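Design construct XXA_GVDQ (Synthetic construct, PDB 6NZ1) has no known natural function but is a computationally designed helical homotrimer, one of a set of closely related sequences made to adopt two structurally divergent folds. Local coordinates at residues 35-38 with 39-43; 2-5 with 6-10. All coordinates share one frame; numbering follows the deposited sequence.

Contact 1. Residues 35-38 with 39-43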
loop_
_atom_site.group_PDB
_atom_site.type_symbol
_atom_site.label_atom_id
_atom_site.label_comp_id
_atom_site.label_asym_id
_atom_site.label_seq_id
_atom_site.Cartn_x
_atom_site.Cartn_y
_atom_site.Cartn_z
ATOM N N ALA B 35 -13.342 -17.334 -13.019
ATOM C CA ALA B 35 -12.206 -16.429 -12.996
ATOM C C ALA B 35 -12.610 -15.073 -12.442
ATOM O O ALA B 35 -11.873 -14.465 -11.663
ATOM C CB ALA B 35 -11.614 -16.290 -14.392
ATOM N N ILE B 36 -13.779 -14.578 -12.830
ATOM C CA ILE B 36 -14.206 -13.284 -12.323
ATOM C C ILE B 36 -14.456 -13.365 -10.828
ATOM O O ILE B 36 -14.046 -12.479 -10.072
ATOM C CB ILE B 36 -15.439 -12.807 -13.102
ATOM C CG1 ILE B 36 -15.010 -12.620 -14.556
ATOM C CG2 ILE B 36 -15.981 -11.544 -12.507
ATOM C CD1 ILE B 36 -15.948 -11.858 -15.406
ATOM N N ARG B 37 -15.125 -14.425 -10.376
ATOM C CA ARG B 37 -15.293 -14.649 -8.946
ATOM C C ARG B 37 -13.954 -14.565 -8.232
ATOM O O ARG B 37 -13.816 -13.892 -7.206
ATOM C CB ARG B 37 -15.939 -16.016 -8.721
ATOM C CG ARG B 37 -16.062 -16.460 -7.267
ATOM C CD ARG B 37 -17.450 -16.139 -6.706
ATOM N NE ARG B 37 -17.632 -16.654 -5.354
ATOM C CZ ARG B 37 -18.689 -16.402 -4.585
ATOM N NH1 ARG B 37 -19.671 -15.623 -5.025
ATOM N NH2 ARG B 37 -18.754 -16.916 -3.360
ATOM N N ALA B 38 -12.950 -15.248 -8.773
ATOM C CA ALA B 38 -11.632 -15.244 -8.163
ATOM C C ALA B 38 -11.022 -13.854 -8.182
ATOM O O ALA B 38 -10.377 -13.434 -7.220
ATOM C CB ALA B 38 -10.734 -16.230 -8.898
ATOM N N ILE B 39 -11.185 -13.135 -9.280
ATOM C CA ILE B 39 -10.618 -11.804 -9.340
ATOM C C ILE B 39 -11.185 -10.946 -8.229
ATOM O O ILE B 39 -10.460 -10.179 -7.587
ATOM C CB ILE B 39 -10.871 -11.184 -10.714
ATOM C CG1 ILE B 39 -9.870 -11.769 -11.700
ATOM C CG2 ILE B 39 -10.750 -9.698 -10.612
ATOM C CD1 ILE B 39 -10.216 -11.516 -13.154
ATOM N N VAL B 40 -12.485 -11.070 -7.975
ATOM C CA VAL B 40 -13.122 -10.267 -6.941
ATOM C C VAL B 40 -12.569 -10.628 -5.567
ATOM O O VAL B 40 -12.398 -9.758 -4.699
ATOM C CB VAL B 40 -14.647 -10.450 -7.011
ATOM C CG1 VAL B 40 -15.321 -9.800 -5.816
ATOM C CG2 VAL B 40 -15.200 -9.904 -8.349
ATOM N N GLU B 41 -12.292 -11.907 -5.339
ATOM C CA GLU B 41 -11.688 -12.278 -4.072
ATOM C C GLU B 41 -10.296 -11.680 -3.948
ATOM O O GLU B 41 -9.925 -11.182 -2.885
ATOM C CB GLU B 41 -11.609 -13.795 -3.932
ATOM C CG GLU B 41 -12.880 -14.583 -4.226
ATOM C CD GLU B 41 -14.073 -14.258 -3.326
ATOM O OE1 GLU B 41 -14.910 -15.183 -3.115
ATOM O OE2 GLU B 41 -14.191 -13.095 -2.861
ATOM N N ASN B 42 -9.499 -11.748 -5.017
ATOM C CA ASN B 42 -8.154 -11.183 -4.983
ATOM C C ASN B 42 -8.208 -9.674 -4.774
ATOM O O ASN B 42 -7.454 -9.116 -3.972
ATOM C CB ASN B 42 -7.424 -11.533 -6.281
ATOM C CG ASN B 42 -5.993 -11.078 -6.295
ATOM O OD1 ASN B 42 -5.594 -10.295 -7.143
ATOM N ND2 ASN B 42 -5.202 -11.591 -5.390
ATOM N N ASN B 43 -9.121 -9.000 -5.459
ATOM C CA ASN B 43 -9.211 -7.562 -5.308
ATOM C C ASN B 43 -9.679 -7.181 -3.911
ATOM O O ASN B 43 -9.214 -6.188 -3.346
ATOM C CB ASN B 43 -10.141 -7.004 -6.371
ATOM C CG ASN B 43 -9.466 -6.897 -7.715
ATOM O OD1 ASN B 43 -8.604 -7.701 -8.049
ATOM N ND2 ASN B 43 -9.845 -5.891 -8.490
#
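Arg37 and Glu41 make a charge contact one turn apart on helix 29-73, but a loose one: Arg37 NE stands 3.8 Å from Glu41 OE1. Because the oxygen lies well out of the guanidinium plane, no N-H points at it; the two flat groups are 72° apart. A bend at chi2 (96°) keeps the arginine chain from running straight out; its NH1 forms a salt bridge with Glu24 of the second subunit.

Backbone hydrogen bonds carry the regular i to i+4 ladder, running from Ile39 N to Ala35 O (2.8 Å) through to Asn42 N to Ala38 O (2.9 Å).

The branched side chains lie alongside carbonyl oxygens of the preceding turn, Val40 CG2 3.3 Å from Ile36 O and Ile39 CG1 3.4 Å from Ala35 O. Apolar packing lies beyond the helix: Ile39 meets Ile39 of both other subunits, while Ala38 packs on Leu16 and Ile19 of helix 6-25.

The amide of Asn42 leads away from residues 35-38, and its ND2 bonds to Ser12 OG. Buried Asn43 hydrogen-bonds with Asn43 of both other subunits. The chemistry thus implies a helix held internally by its backbone, with its side chains serving mainly tertiary and trimer contacts.

Contact 2. Residues 2-5 with 6-10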
loop_
_atom_site.group_PDB
_atom_site.type_symbol
_atom_site.label_atom_id
_atom_site.label_comp_id
_atom_site.label_asym_id
_atom_site.label_seq_id
_atom_site.Cartn_x
_atom_site.Cartn_y
_atom_site.Cartn_z
ATOM N N SER B 2 -11.417 -12.512 7.191
ATOM C CA SER B 2 -10.254 -11.915 7.910
ATOM C C SER B 2 -9.026 -11.871 7.013
ATOM O O SER B 2 -8.495 -12.900 6.605
ATOM C CB SER B 2 -9.938 -12.696 9.187
ATOM O OG SER B 2 -10.893 -12.430 10.199
ATOM N N HIS B 3 -8.597 -10.659 6.692
ATOM C CA HIS B 3 -7.327 -10.451 6.026
ATOM C C HIS B 3 -6.218 -10.616 7.052
ATOM O O HIS B 3 -6.266 -10.013 8.126
ATOM C CB HIS B 3 -7.300 -9.061 5.399
ATOM C CG HIS B 3 -5.967 -8.666 4.867
ATOM N ND1 HIS B 3 -5.493 -9.110 3.655
ATOM C CD2 HIS B 3 -5.001 -7.873 5.384
ATOM C CE1 HIS B 3 -4.290 -8.609 3.444
ATOM N NE2 HIS B 3 -3.969 -7.851 4.477
ATOM N N MET B 4 -5.235 -11.457 6.742
ATOM C CA MET B 4 -4.160 -11.731 7.682
ATOM C C MET B 4 -2.819 -11.123 7.289
ATOM O O MET B 4 -1.954 -10.993 8.157
ATOM C CB MET B 4 -3.993 -13.245 7.852
ATOM C CG MET B 4 -5.081 -13.896 8.666
ATOM S SD MET B 4 -5.396 -15.609 8.228
ATOM C CE MET B 4 -5.631 -15.549 6.464
ATOM N N GLY B 5 -2.628 -10.743 6.037
ATOM C CA GLY B 5 -1.331 -10.282 5.573
ATOM C C GLY B 5 -1.212 -10.451 4.077
ATOM O O GLY B 5 -2.133 -10.906 3.400
ATOM N N THR B 6 -0.047 -10.066 3.561
ATOM C CA THR B 6 0.131 -10.105 2.116
ATOM C C THR B 6 0.269 -11.520 1.570
ATOM O O THR B 6 0.254 -11.694 0.350
ATOM C CB THR B 6 1.353 -9.282 1.708
ATOM O OG1 THR B 6 2.538 -9.901 2.222
ATOM C CG2 THR B 6 1.243 -7.850 2.226
ATOM N N GLU B 7 0.434 -12.529 2.424
ATOM C CA GLU B 7 0.425 -13.900 1.931
ATOM C C GLU B 7 -0.959 -14.287 1.443
ATOM O O GLU B 7 -1.084 -15.148 0.567
ATOM C CB GLU B 7 0.876 -14.861 3.023
ATOM C CG GLU B 7 2.370 -14.885 3.239
ATOM C CD GLU B 7 2.755 -15.303 4.651
ATOM O OE1 GLU B 7 2.075 -16.189 5.213
ATOM O OE2 GLU B 7 3.745 -14.756 5.196
ATOM N N ASP B 8 -2.004 -13.674 2.014
ATOM C CA ASP B 8 -3.351 -13.838 1.476
ATOM C C ASP B 8 -3.377 -13.429 0.017
ATOM O O ASP B 8 -4.018 -14.077 -0.816
ATOM C CB ASP B 8 -4.347 -13.001 2.278
ATOM C CG ASP B 8 -4.281 -13.281 3.767
ATOM O OD1 ASP B 8 -3.469 -14.126 4.168
ATOM O OD2 ASP B 8 -5.019 -12.657 4.549
ATOM N N LEU B 9 -2.646 -12.369 -0.315
ATOM C CA LEU B 9 -2.619 -11.893 -1.685
ATOM C C LEU B 9 -1.898 -12.873 -2.596
ATOM O O LEU B 9 -2.330 -13.097 -3.730
ATOM C CB LEU B 9 -1.938 -10.531 -1.744
ATOM C CG LEU B 9 -2.426 -9.324 -0.955
ATOM C CD1 LEU B 9 -2.061 -8.038 -1.718
ATOM C CD2 LEU B 9 -3.842 -9.362 -0.696
ATOM N N LYS B 10 -0.787 -13.445 -2.135
ATOM C CA LYS B 10 -0.057 -14.392 -2.967
ATOM C C LYS B 10 -0.856 -15.661 -3.179
ATOM O O LYS B 10 -0.819 -16.249 -4.262
ATOM C CB LYS B 10 1.290 -14.731 -2.340
ATOM C CG LYS B 10 2.228 -15.475 -3.270
#
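Asp8 turns its carboxylate back over the chain that leads into helix 6-25, and OD2 does most of the gripping. The hydrogen bond from Met4 N to Asp8 OD2 is modelled at 2.5 Å, unusually short, so its exact length is doubtful; it is nearly straight (171° at the hydrogen) and meets the syn side of the oxygen, somewhat out of the carboxylate plane. Gly5 N adds a weak bond to the same OD2, at 3.4 Å. The CB of Asp8 already points toward residues 2-5, and chi1 of -53° lays CG beside the backbone N, close to Gly5 O and Met4 N.

Met4 crosses the aspartate at about a right angle, and the bend at its chi3 brings the methyl CE to 3.5 Å from Asp8 OD1. His3 comes in obliquely: its ring and the carboxylate are 77° apart, and ND1 stays 3.7 Å from Asp8 OD2. That ND1 is hydrogen-bonded to Gln45, and NE2 to Glu96 of the third subunit. Gly5 N sits over one ring face, offset toward the rim, while Leu9 CD2 approaches the ring edge, 4.2 Å from His3 CE1.

An asparagine in place of Asp8 would probably weaken the grip on Met4 N and Gly5 N, since the negative charge facing these two N-H groups would be gone.

Asp8 N bonds to the backbone Gly5 O (3.1 Å), with the donor above the carbonyl plane. Gly5 has backbone angles that would jam a CB against the preceding carbonyl. The pattern is reminiscent of a capping box without being one: the acid takes Gly5 N-H only weakly and Met4 N-H strongly, and glycine has no side chain to return the bond.

Contact 2 comes first along the chain, at the start of helix 6-25, and contact 1 follows on the early part of helix 29-73; their centres are 14 Å apart. The two helices are consecutive and their segments run in opposite directions, so the start of helix 6-25 lies beside residues 42-49 of helix 29-73 in an antiparallel hairpin. The contacts meet where Asn42 ND2 packs 3.6 Å from Leu9 O. Ser12 ties them polarly: its OG is hydrogen-bonded to Asn42 ND2 as well as to the carbonyls of Asp8 and Leu9. Both contacts also touch the third subunit, which places this hairpin within the helical trimer interface.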